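Side-chain contacts in phosphoribosylamine--glycine ligase (Thermotoga maritima, PDB 1VKZ), which catalyses the ATP-dependent joining of glycine to 5-phosphoribosylamine, giving glycinamide ribonucleotide in the second step of de novo purine biosynthesis: residues R102-K107 / N287-D292; V100-L103 / V108-K111; S198-V203 / D292-V297; K115-R120 / T255-E260; E249-K254 / G279-L284. All coordinates share one frame; numbering follows the deposited sequence.

Interaction 1. Residues R102-K107 / N287-D292; sequences RLEGSK and NVRLGD
Glu104 of helix 98-105 stretches toward the chain leaving strand 280-287, where its two carboxylate oxygens serve different partners: OE1 the backbone of Val288, OE2 the side chain of Arg289. With CG anti to the backbone N (chi1 -175°) and the rest of the chain extended, the carboxylate is carried well off the helix. OE1 accepts the Val288 N-H at 2.9 Å through its anti lone pair, the one turned from OE2, and the bond is fairly straight at 162°. The same OE1 rests 3.2 Å from Asn287 CA and 3.6 Å from Val288 CG2. Arg289 comes in crosswise, its guanidinium plane 71° from the carboxylate plane, so the charged groups are not laid flat against each other; OE2 to NH2 of Arg289 is a long salt bridge of 3.6 Å. Asn287 is a predicted magnesium ligand, as is Glu285, and the grip of Glu104 on the next peptide probably helps to place this edge of the metal site. Around the contact, Glu104 also touches Leu151, Lys107 at the start of helix 107-116 pairs with Glu285 of strand 280-287, and Asn287 lies against Tyr271 of strand 269-277.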
# COMPACT_ATOMS: atom_id res chain seq x y z
N ARG A 102 -8.65 4.14 12.02
CA ARG A 102 -9.28 5.42 11.61
C ARG A 102 -8.28 6.41 11.02
O ARG A 102 -8.65 7.34 10.31
CB ARG A 102 -9.89 6.15 12.79
CG ARG A 102 -10.95 5.50 13.49
CD ARG A 102 -11.57 6.45 14.50
NE ARG A 102 -12.50 7.38 13.85
CZ ARG A 102 -12.93 8.53 14.37
NH1 ARG A 102 -12.51 8.94 15.56
NH2 ARG A 102 -13.78 9.28 13.67
N LEU A 103 -7.02 6.25 11.37
CA LEU A 103 -5.98 7.04 10.78
C LEU A 103 -5.98 6.87 9.27
O LEU A 103 -5.70 7.86 8.57
CB LEU A 103 -4.63 6.63 11.35
CG LEU A 103 -4.31 7.06 12.76
CD1 LEU A 103 -2.90 6.61 13.07
CD2 LEU A 103 -4.40 8.55 12.95
N GLU A 104 -6.26 5.65 8.78
CA GLU A 104 -6.42 5.41 7.34
C GLU A 104 -7.88 5.56 6.94
O GLU A 104 -8.17 6.09 5.89
CB GLU A 104 -5.89 4.04 6.86
CG GLU A 104 -5.97 3.89 5.32
CD GLU A 104 -5.53 2.53 4.71
OE1 GLU A 104 -4.61 1.81 5.21
OE2 GLU A 104 -6.10 2.18 3.66
N GLY A 105 -8.79 5.11 7.79
CA GLY A 105 -10.21 4.99 7.43
C GLY A 105 -11.02 6.28 7.34
O GLY A 105 -12.02 6.32 6.63
N SER A 106 -10.61 7.27 8.10
CA SER A 106 -11.20 8.58 8.14
C SER A 106 -10.11 9.61 7.91
O SER A 106 -9.35 9.93 8.83
CB SER A 106 -11.83 8.83 9.50
OG SER A 106 -12.37 10.15 9.57
N LYS A 107 -10.05 10.13 6.68
CA LYS A 107 -9.09 11.14 6.35
C LYS A 107 -9.33 12.43 7.16
O LYS A 107 -8.39 13.15 7.43
CB LYS A 107 -9.10 11.39 4.86
CG LYS A 107 -8.38 10.32 4.08
CD LYS A 107 -8.23 10.67 2.59
CE LYS A 107 -7.53 9.54 1.80
NZ LYS A 107 -6.07 9.55 2.11
N ASN A 287 -1.55 5.08 5.85
CA ASN A 287 -2.11 3.76 5.60
C ASN A 287 -1.59 2.84 6.69
O ASN A 287 -0.52 3.03 7.22
CB ASN A 287 -1.75 3.27 4.19
CG ASN A 287 -2.40 4.12 3.09
OD1 ASN A 287 -3.15 5.10 3.37
ND2 ASN A 287 -2.12 3.76 1.83
N VAL A 288 -2.40 1.87 7.05
CA VAL A 288 -2.08 0.98 8.19
C VAL A 288 -1.70 -0.39 7.71
O VAL A 288 -2.00 -1.37 8.35
CB VAL A 288 -3.23 0.88 9.20
CG1 VAL A 288 -3.44 2.24 9.89
CG2 VAL A 288 -4.49 0.39 8.53
N ARG A 289 -1.06 -0.43 6.56
CA ARG A 289 -0.48 -1.64 6.06
C ARG A 289 0.53 -1.22 4.98
O ARG A 289 0.62 -0.05 4.64
CB ARG A 289 -1.57 -2.54 5.50
CG ARG A 289 -2.65 -1.83 4.71
CD ARG A 289 -2.16 -1.15 3.44
NE ARG A 289 -3.21 -0.44 2.73
CZ ARG A 289 -3.06 0.17 1.55
NH1 ARG A 289 -1.88 0.16 0.92
NH2 ARG A 289 -4.08 0.80 0.99
N LEU A 290 1.26 -2.17 4.44
CA LEU A 290 2.32 -1.84 3.51
C LEU A 290 1.70 -1.71 2.16
O LEU A 290 0.64 -2.30 1.95
CB LEU A 290 3.33 -2.97 3.46
CG LEU A 290 3.99 -3.27 4.79
CD1 LEU A 290 4.76 -4.55 4.65
CD2 LEU A 290 4.87 -2.08 5.19
N GLY A 291 2.36 -0.98 1.27
CA GLY A 291 1.91 -0.82 -0.12
C GLY A 291 2.10 -2.02 -1.07
O GLY A 291 2.80 -2.99 -0.74
N ASP A 292 1.42 -1.95 -2.22
CA ASP A 292 1.47 -2.95 -3.29
C ASP A 292 1.55 -2.12 -4.56
O ASP A 292 0.60 -1.46 -4.90
CB ASP A 292 0.17 -3.76 -3.31
CG ASP A 292 0.30 -5.14 -4.00
OD1 ASP A 292 1.13 -5.37 -4.89
OD2 ASP A 292 -0.43 -6.09 -3.69

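Interaction 2. Residues V100-L103 / V108-K111; sequences VARL and VYAK
Arg102 and Tyr109 meet because the arginine chain bends at chi3 (80°), folding its guanidinium back over the ring, while the tyrosine holds CG anti to its own N (chi1 172°), which points the ring at helix 98-105. The guanidinium lies over one face of the Tyr109 ring with the two planes 34° apart, roughly layered but distinctly tilted. NH1 of Arg102 comes nearest, 3.2 Å from Tyr109 CD1, and CZ follows at 3.6 Å from the same carbon. Further down the arginine, CB sits 3.7 Å from Tyr109 CD2, so both the root and the end of this side chain bear on the ring. Leu103 approaches differently: its CD2 stands at the ring edge, near the plane, 3.7 Å from Tyr109 CE2. Were Tyr109 exchanged for an alanine, the Arg102 guanidinium would probably lose the surface it lies on and be free to swing, with a gap opened beside Leu103 CD2. Next to the ring contact, the helix backbones come close enough for Ala110 CB to lie 3.3 Å from Leu103 O, a fit that a small residue permits. Helix 107-116 follows helix 98-105 almost at once, and Ser106 OG caps Tyr109 N at its start. Leu103 and Ala110 both rest on Tyr286 of strand 280-287, Leu103 also meets Phe113 one helical turn beyond Tyr109, and Val108 packs on Val126 of strand 124-127 and Val187 of strand 186-190.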
# COMPACT_ATOMS: atom_id res chain seq x y z
N VAL A 100 -7.48 2.76 15.80
CA VAL A 100 -6.19 3.29 15.36
C VAL A 100 -6.21 3.38 13.85
O VAL A 100 -5.67 4.33 13.28
CB VAL A 100 -5.01 2.42 15.79
CG1 VAL A 100 -3.74 2.99 15.27
CG2 VAL A 100 -4.93 2.33 17.28
N ALA A 101 -6.86 2.38 13.23
CA ALA A 101 -7.00 2.31 11.78
C ALA A 101 -7.90 3.41 11.18
O ALA A 101 -7.90 3.58 9.96
CB ALA A 101 -7.50 0.92 11.36
N ARG A 102 -8.65 4.14 12.02
CA ARG A 102 -9.28 5.42 11.61
C ARG A 102 -8.28 6.41 11.02
O ARG A 102 -8.65 7.34 10.31
CB ARG A 102 -9.89 6.15 12.79
CG ARG A 102 -10.95 5.50 13.49
CD ARG A 102 -11.57 6.45 14.50
NE ARG A 102 -12.50 7.38 13.85
CZ ARG A 102 -12.93 8.53 14.37
NH1 ARG A 102 -12.51 8.94 15.56
NH2 ARG A 102 -13.78 9.28 13.67
N LEU A 103 -7.02 6.25 11.37
CA LEU A 103 -5.98 7.04 10.78
C LEU A 103 -5.98 6.87 9.27
O LEU A 103 -5.70 7.86 8.57
CB LEU A 103 -4.63 6.63 11.35
CG LEU A 103 -4.31 7.06 12.76
CD1 LEU A 103 -2.90 6.61 13.07
CD2 LEU A 103 -4.40 8.55 12.95
N VAL A 108 -10.57 12.68 7.58
CA VAL A 108 -10.85 13.79 8.47
C VAL A 108 -10.27 13.57 9.85
O VAL A 108 -9.63 14.47 10.40
CB VAL A 108 -12.33 14.01 8.64
CG1 VAL A 108 -12.57 15.18 9.59
CG2 VAL A 108 -12.97 14.28 7.27
N TYR A 109 -10.53 12.39 10.44
CA TYR A 109 -9.93 12.08 11.72
C TYR A 109 -8.43 12.24 11.63
O TYR A 109 -7.82 12.78 12.55
CB TYR A 109 -10.29 10.69 12.20
CG TYR A 109 -9.53 10.25 13.45
CD1 TYR A 109 -9.97 10.61 14.71
CD2 TYR A 109 -8.37 9.50 13.35
CE1 TYR A 109 -9.28 10.20 15.85
CE2 TYR A 109 -7.68 9.10 14.48
CZ TYR A 109 -8.15 9.45 15.72
OH TYR A 109 -7.47 9.07 16.83
N ALA A 110 -7.81 11.79 10.54
CA ALA A 110 -6.36 11.79 10.45
C ALA A 110 -5.84 13.19 10.56
O ALA A 110 -4.85 13.44 11.25
CB ALA A 110 -5.90 11.11 9.16
N LYS A 111 -6.53 14.12 9.91
CA LYS A 111 -6.13 15.53 9.92
C LYS A 111 -6.24 16.19 11.27
O LYS A 111 -5.40 17.01 11.63
CB LYS A 111 -6.96 16.33 8.93
CG LYS A 111 -6.50 16.17 7.54
CD LYS A 111 -5.05 16.63 7.40
CE LYS A 111 -4.78 17.33 6.07
NZ LYS A 111 -3.54 18.17 6.12

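Interaction 3. Residues S198-V203 / D292-V297; sequences SAMAVV and DPETEV
Van der Waals packing between selenomethionine 200, written Met200 here, and Glu294 makes most of this buried contact between strand 195-204 and the first turn of helix 294-301. The Met200 chain bends at chi3 (-81°) and meets the glutamate at about a right angle. Its methyl CE lies 4.0 Å from Glu294 CG, and SE is 4.1 Å from Glu294 CB, so the strand residue bears on the aliphatic part of the acid; CE is also 4.0 Å from Glu294 OE2. The selenium replaces the sulfur of the natural methionine. The polar approach is looser. Ser198 OG faces Glu294 OE2 at 3.9 Å, too far for a hydrogen bond, and Tyr271 of strand 269-277 touches all three side chains. At the helix start, Pro293 occupies the N-cap position behind a cis peptide bond, and Thr295 OG1 is hydrogen-bonded to Gly291 O. Charge gathers here too: Glu294 OE2 lies close to Asp216 OD2. Ser198 falls within the predicted ATP-binding region, so the contact lies beside it. Chemically, then, the strand offers the glutamate stem only loose dispersion contacts, while neither Ser198 nor Met200 gives its carboxylate a bond that would fix how it is turned.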
# COMPACT_ATOMS: atom_id res chain seq x y z
N SER A 198 6.96 7.84 -0.07
CA SER A 198 6.28 7.01 0.89
C SER A 198 7.29 6.58 1.91
O SER A 198 8.47 6.44 1.59
CB SER A 198 5.63 5.79 0.22
OG SER A 198 6.55 4.72 0.05
N ALA A 199 6.85 6.40 3.15
CA ALA A 199 7.67 5.80 4.16
C ALA A 199 6.85 4.74 4.91
O ALA A 199 5.70 4.93 5.19
CB ALA A 199 8.21 6.85 5.05
N MSE A 200 7.47 3.61 5.20
CA MSE A 200 6.81 2.45 5.77
C MSE A 200 7.61 1.94 6.94
O MSE A 200 8.83 1.88 6.92
CB MSE A 200 6.72 1.32 4.73
CG MSE A 200 5.36 1.13 4.10
SE MSE A 200 5.49 0.41 2.24
CE MSE A 200 5.90 2.23 1.40
N ALA A 201 6.90 1.51 7.96
CA ALA A 201 7.57 0.97 9.11
C ALA A 201 6.83 -0.23 9.71
O ALA A 201 5.58 -0.33 9.65
CB ALA A 201 7.76 2.06 10.14
N VAL A 202 7.63 -1.13 10.28
CA VAL A 202 7.13 -2.15 11.20
C VAL A 202 7.15 -1.50 12.56
O VAL A 202 8.14 -0.88 12.94
CB VAL A 202 8.00 -3.43 11.21
CG1 VAL A 202 7.28 -4.54 11.92
CG2 VAL A 202 8.32 -3.90 9.79
N VAL A 203 6.07 -1.67 13.29
CA VAL A 203 5.75 -0.89 14.47
C VAL A 203 5.23 -1.80 15.61
O VAL A 203 4.45 -2.73 15.39
CB VAL A 203 4.67 0.15 14.17
CG1 VAL A 203 4.25 0.86 15.46
CG2 VAL A 203 5.14 1.16 13.13
N ASP A 292 1.42 -1.95 -2.22
CA ASP A 292 1.47 -2.95 -3.29
C ASP A 292 1.55 -2.12 -4.56
O ASP A 292 0.60 -1.46 -4.90
CB ASP A 292 0.17 -3.76 -3.31
CG ASP A 292 0.30 -5.14 -4.00
OD1 ASP A 292 1.13 -5.37 -4.89
OD2 ASP A 292 -0.43 -6.09 -3.69
N PRO A 293 2.67 -2.13 -5.28
CA PRO A 293 3.70 -3.14 -5.20
C PRO A 293 4.96 -2.80 -4.41
O PRO A 293 6.01 -3.37 -4.71
CB PRO A 293 4.05 -3.32 -6.65
CG PRO A 293 3.81 -1.97 -7.27
CD PRO A 293 3.00 -1.15 -6.33
N GLU A 294 4.90 -1.93 -3.41
CA GLU A 294 6.13 -1.65 -2.64
C GLU A 294 6.62 -2.85 -1.83
O GLU A 294 7.80 -3.05 -1.66
CB GLU A 294 5.95 -0.47 -1.69
CG GLU A 294 5.83 0.88 -2.36
CD GLU A 294 4.41 1.38 -2.43
OE1 GLU A 294 3.53 0.55 -2.72
OE2 GLU A 294 4.19 2.58 -2.19
N THR A 295 5.69 -3.61 -1.27
CA THR A 295 6.03 -4.78 -0.46
C THR A 295 6.86 -5.79 -1.21
O THR A 295 7.86 -6.30 -0.69
CB THR A 295 4.73 -5.46 0.08
OG1 THR A 295 4.02 -4.61 1.00
CG2 THR A 295 5.05 -6.74 0.88
N GLU A 296 6.45 -6.09 -2.44
CA GLU A 296 7.19 -6.99 -3.35
C GLU A 296 8.65 -6.58 -3.38
O GLU A 296 9.53 -7.40 -3.23
CB GLU A 296 6.61 -6.93 -4.78
CG GLU A 296 5.26 -7.61 -4.95
CD GLU A 296 4.03 -6.78 -4.61
OE1 GLU A 296 4.03 -5.93 -3.68
OE2 GLU A 296 3.01 -7.02 -5.27
N VAL A 297 8.91 -5.29 -3.54
CA VAL A 297 10.28 -4.81 -3.66
C VAL A 297 11.03 -4.89 -2.33
O VAL A 297 12.15 -5.36 -2.29
CB VAL A 297 10.32 -3.38 -4.22
CG1 VAL A 297 11.74 -2.87 -4.29
CG2 VAL A 297 9.76 -3.39 -5.61

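Interaction 4. Residues K115-R120 / T255-E260; sequences KKYGIR and TLWGVE
Thr255 OG1, against which Ile119 CD1 rests at 3.8 Å, has two hydrogen-bond partners: Leu251 O one turn back in its own helix 242-261, and Tyr286 OH of strand 280-287. Ile119 comes from the Schellman motif that closes helix 107-116, in which Gly118, with positive phi, is the C-prime residue and Ile119 N turns back to Met114 O. This helix end sits on the flank of helix 242-261, and Tyr117, the first residue to leave helical geometry, makes the broadest meeting. A chi1 of -66°, CG anti to the carbonyl carbon, carries its ring to Gly258, and chi2 turns one face onto the glycine CA. The Gly258 CA stands 3.4 Å from the ring centroid and only 6° off the normal, a clear CH-pi contact; any side chain at this glycine would run into the ring. Trp257 adds an offset edge-to-face pair, the Tyr117 edge directed at the face of the five-membered ring, with centroids 5.9 Å apart and planes at 83°. The phenol end is tied to Glu262, whose OE2 is hydrogen-bonded to Tyr117 OH and also salt-bridged to Lys116 NZ. A serine in place of Tyr117 would probably uncover Gly258, strip Trp257 of its aromatic partner and leave Glu262 without the phenol. Beyond the glycine CA, the ring also passes its carbonyl, Tyr117 CZ lying 3.6 Å from Gly258 O.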
# COMPACT_ATOMS: atom_id res chain seq x y z
N LYS A 115 -3.13 17.73 13.58
CA LYS A 115 -3.16 19.07 14.14
C LYS A 115 -2.92 18.98 15.65
O LYS A 115 -2.08 19.67 16.18
CB LYS A 115 -4.50 19.75 13.84
CG LYS A 115 -4.47 21.30 13.93
CD LYS A 115 -5.84 21.90 14.29
CE LYS A 115 -6.89 21.68 13.20
NZ LYS A 115 -8.31 21.93 13.65
N LYS A 116 -3.64 18.08 16.31
CA LYS A 116 -3.51 17.83 17.76
C LYS A 116 -2.08 17.48 18.18
O LYS A 116 -1.51 18.10 19.08
CB LYS A 116 -4.45 16.69 18.16
CG LYS A 116 -5.08 16.82 19.54
CD LYS A 116 -5.87 15.57 19.88
CE LYS A 116 -6.35 15.61 21.30
NZ LYS A 116 -6.65 14.26 21.82
N TYR A 117 -1.48 16.50 17.53
CA TYR A 117 -0.19 16.05 17.96
C TYR A 117 1.00 16.73 17.23
O TYR A 117 2.13 16.26 17.30
CB TYR A 117 -0.20 14.51 17.88
CG TYR A 117 -1.16 13.92 18.89
CD1 TYR A 117 -0.86 13.95 20.25
CD2 TYR A 117 -2.39 13.39 18.51
CE1 TYR A 117 -1.74 13.44 21.21
CE2 TYR A 117 -3.28 12.88 19.47
CZ TYR A 117 -2.94 12.91 20.82
OH TYR A 117 -3.78 12.41 21.78
N GLY A 118 0.75 17.85 16.56
CA GLY A 118 1.81 18.65 15.92
C GLY A 118 2.56 17.95 14.80
O GLY A 118 3.78 18.07 14.71
N ILE A 119 1.83 17.20 13.97
CA ILE A 119 2.38 16.43 12.88
C ILE A 119 2.24 17.24 11.59
O ILE A 119 1.15 17.68 11.22
CB ILE A 119 1.66 15.08 12.79
CG1 ILE A 119 1.94 14.21 14.03
CG2 ILE A 119 2.08 14.32 11.54
CD1 ILE A 119 0.83 13.29 14.36
N ARG A 120 3.36 17.45 10.90
CA ARG A 120 3.42 18.41 9.83
C ARG A 120 2.57 17.92 8.68
O ARG A 120 2.80 16.85 8.14
CB ARG A 120 4.85 18.67 9.40
CG ARG A 120 4.99 19.76 8.34
CD ARG A 120 6.43 19.98 7.85
NE ARG A 120 7.40 20.15 8.94
CZ ARG A 120 8.09 19.17 9.54
NH1 ARG A 120 7.94 17.91 9.16
NH2 ARG A 120 8.93 19.45 10.52
N THR A 255 3.48 10.57 15.53
CA THR A 255 2.31 9.75 15.19
C THR A 255 2.09 8.64 16.20
O THR A 255 0.96 8.41 16.63
CB THR A 255 2.48 9.15 13.80
OG1 THR A 255 2.53 10.20 12.82
CG2 THR A 255 1.24 8.34 13.40
N LEU A 256 3.14 7.95 16.56
CA LEU A 256 3.02 6.87 17.55
C LEU A 256 2.73 7.38 18.95
O LEU A 256 1.97 6.74 19.70
CB LEU A 256 4.27 6.00 17.53
CG LEU A 256 4.44 5.36 16.16
CD1 LEU A 256 5.70 4.54 16.11
CD2 LEU A 256 3.20 4.54 15.83
N TRP A 257 3.35 8.49 19.33
CA TRP A 257 3.02 9.15 20.60
C TRP A 257 1.54 9.51 20.63
O TRP A 257 0.83 9.20 21.61
CB TRP A 257 3.91 10.37 20.86
CG TRP A 257 3.37 11.32 21.86
CD1 TRP A 257 3.05 12.63 21.66
CD2 TRP A 257 3.04 11.03 23.22
NE1 TRP A 257 2.54 13.18 22.82
CE2 TRP A 257 2.53 12.21 23.79
CE3 TRP A 257 3.11 9.87 24.02
CZ2 TRP A 257 2.10 12.27 25.12
CZ3 TRP A 257 2.68 9.93 25.34
CH2 TRP A 257 2.19 11.12 25.87
N GLY A 258 1.05 10.12 19.54
CA GLY A 258 -0.34 10.50 19.46
C GLY A 258 -1.28 9.32 19.65
O GLY A 258 -2.26 9.43 20.38
N VAL A 259 -0.96 8.18 19.04
CA VAL A 259 -1.74 6.93 19.26
C VAL A 259 -1.73 6.52 20.73
O VAL A 259 -2.78 6.15 21.29
CB VAL A 259 -1.22 5.75 18.41
CG1 VAL A 259 -2.06 4.48 18.67
CG2 VAL A 259 -1.22 6.07 16.91
N GLU A 260 -0.56 6.56 21.36
CA GLU A 260 -0.46 6.19 22.76
C GLU A 260 -1.25 7.17 23.60
O GLU A 260 -2.00 6.76 24.46
CB GLU A 260 0.98 6.14 23.25
CG GLU A 260 1.64 4.77 23.18
CD GLU A 260 2.92 4.69 24.04
OE1 GLU A 260 3.28 5.69 24.75
OE2 GLU A 260 3.57 3.61 24.00

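Interaction 5. Residues E249-K254 / G279-L284; sequences EELFDK and GDPYIL
Leu251 and Ile283 mark the nearest approach of the two backbones, their CA atoms 8.1 Å apart, where helix 242-261 packs on strand 280-287, an outermost strand of a four-stranded antiparallel sheet. This is helix-on-sheet packing within the ATP-grasp domain. The helix is regular here, Asp253 N bonding to Glu249 O at 2.9 Å, and the strand runs extended from Asp280, so that Pro281 and Ile283 both direct their CB atoms at the helix while Tyr282 between them points the other way. Within residues 249-254, Leu251 alone meets them. A chi1 of -75° sends its CG toward the strand, and the two methyls divide the work. CD1 drops between the two strand residues, 3.8 Å from Pro281 CB and equally 3.8 Å from Ile283 CG1. It also lies 3.5 Å from Pro281 O, a carbonyl whose hydrogen bond is supplied by Arg120 NH1. Leu251 slants across the proline ring but meets Ile283 tip to tip. Leu274 of strand 269-277 touches both Leu251 and Ile283, and Ile119 does the same from the loop after helix 107-116, adding apolar neighbours to the leucine. On the helix flank, Glu250 OE2 and Lys254 NZ form a long salt bridge of 3.8 Å. The second methyl completes the join: Leu251 CD2 stands 4.0 Å from Ile283 CD1.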
# COMPACT_ATOMS: atom_id res chain seq x y z
N GLU A 249 11.59 10.13 10.58
CA GLU A 249 11.59 9.43 11.86
C GLU A 249 10.76 10.17 12.90
O GLU A 249 10.03 9.56 13.67
CB GLU A 249 13.00 9.32 12.40
CG GLU A 249 13.89 8.31 11.69
CD GLU A 249 15.26 8.18 12.35
OE1 GLU A 249 15.92 9.22 12.60
OE2 GLU A 249 15.71 7.03 12.61
N GLU A 250 10.89 11.49 12.90
CA GLU A 250 10.20 12.36 13.83
C GLU A 250 8.70 12.34 13.56
O GLU A 250 7.92 12.42 14.50
CB GLU A 250 10.76 13.78 13.73
CG GLU A 250 10.18 14.78 14.71
CD GLU A 250 10.95 16.11 14.72
OE1 GLU A 250 12.21 16.08 14.75
OE2 GLU A 250 10.28 17.17 14.73
N LEU A 251 8.31 12.23 12.29
CA LEU A 251 6.89 12.04 11.93
C LEU A 251 6.33 10.75 12.50
O LEU A 251 5.19 10.72 13.00
CB LEU A 251 6.69 12.08 10.41
CG LEU A 251 6.78 13.46 9.76
CD1 LEU A 251 6.67 13.37 8.22
CD2 LEU A 251 5.73 14.42 10.36
N PHE A 252 7.11 9.67 12.39
CA PHE A 252 6.74 8.38 12.99
C PHE A 252 6.60 8.46 14.51
O PHE A 252 5.61 7.97 15.08
CB PHE A 252 7.75 7.32 12.62
CG PHE A 252 7.50 6.69 11.30
CD1 PHE A 252 6.38 5.92 11.10
CD2 PHE A 252 8.40 6.84 10.26
CE1 PHE A 252 6.15 5.34 9.88
CE2 PHE A 252 8.18 6.25 9.05
CZ PHE A 252 7.06 5.50 8.85
N ASP A 253 7.58 9.09 15.16
CA ASP A 253 7.53 9.25 16.61
C ASP A 253 6.30 10.01 17.07
O ASP A 253 5.66 9.60 18.04
CB ASP A 253 8.80 9.92 17.16
CG ASP A 253 9.82 8.91 17.69
OD1 ASP A 253 9.40 7.79 18.12
OD2 ASP A 253 11.06 9.17 17.73
N LYS A 254 5.98 11.13 16.40
CA LYS A 254 4.90 11.99 16.88
C LYS A 254 3.56 11.33 16.62
O LYS A 254 2.64 11.46 17.42
CB LYS A 254 4.96 13.38 16.26
CG LYS A 254 5.76 14.45 17.03
CD LYS A 254 5.68 15.79 16.25
CE LYS A 254 5.94 17.04 17.11
NZ LYS A 254 7.40 17.38 17.26
N GLY A 279 12.06 21.50 1.93
CA GLY A 279 12.98 20.83 2.87
C GLY A 279 12.33 19.90 3.89
O GLY A 279 13.03 19.16 4.58
N ASP A 280 11.01 19.92 4.01
CA ASP A 280 10.35 19.20 5.09
C ASP A 280 9.37 18.21 4.55
O ASP A 280 8.72 18.49 3.56
CB ASP A 280 9.62 20.17 6.03
CG ASP A 280 10.56 21.15 6.70
OD1 ASP A 280 11.35 21.79 5.98
OD2 ASP A 280 10.59 21.34 7.94
N PRO A 281 9.27 17.06 5.20
CA PRO A 281 8.25 16.09 4.87
C PRO A 281 6.90 16.39 5.54
O PRO A 281 6.83 16.57 6.77
CB PRO A 281 8.85 14.78 5.41
CG PRO A 281 9.63 15.19 6.56
CD PRO A 281 10.14 16.57 6.27
N TYR A 282 5.87 16.39 4.69
CA TYR A 282 4.46 16.51 5.07
C TYR A 282 3.76 15.18 4.84
O TYR A 282 4.02 14.49 3.84
CB TYR A 282 3.77 17.59 4.23
CG TYR A 282 4.24 18.97 4.51
CD1 TYR A 282 5.46 19.42 4.04
CD2 TYR A 282 3.47 19.84 5.25
CE1 TYR A 282 5.90 20.71 4.31
CE2 TYR A 282 3.90 21.13 5.53
CZ TYR A 282 5.11 21.55 5.06
OH TYR A 282 5.51 22.83 5.33
N ILE A 283 2.87 14.84 5.78
CA ILE A 283 2.04 13.65 5.67
C ILE A 283 0.79 13.92 4.89
O ILE A 283 -0.07 14.68 5.34
CB ILE A 283 1.65 13.09 7.05
CG1 ILE A 283 2.92 12.71 7.82
CG2 ILE A 283 0.73 11.89 6.88
CD1 ILE A 283 2.69 12.14 9.17
N LEU A 284 0.70 13.29 3.71
CA LEU A 284 -0.45 13.34 2.83
C LEU A 284 -1.54 12.42 3.27
O LEU A 284 -2.70 12.69 3.00
CB LEU A 284 -0.05 12.96 1.41
CG LEU A 284 0.95 13.91 0.78
CD1 LEU A 284 1.19 13.49 -0.65
CD2 LEU A 284 0.44 15.32 0.87

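In the fold
Interactions 3, 4 and 5 are buried, interactions 1 and 2 partly buried. Interactions 3 and 5 lie on the same antiparallel sheet and touch through Phe252 and Ala201, yet interaction 5 is apolar where its side chains meet, whereas interaction 3, nearer the chain centre, brings a carboxylate against a serine and a selenomethionine. Interactions 4 and 5 share helix 242-261; Arg120 of the first bonds to Pro281 and Ile283 of the second. Interactions 1 and 2 use helix 98-105: in interaction 1 Glu104 turns its carboxylate to the chain at the predicted metal site, while interaction 2 uses Leu103 and the exposed Arg102. Interactions 2 and 4 share helix 107-116 and meet where Val100 packs on Val259.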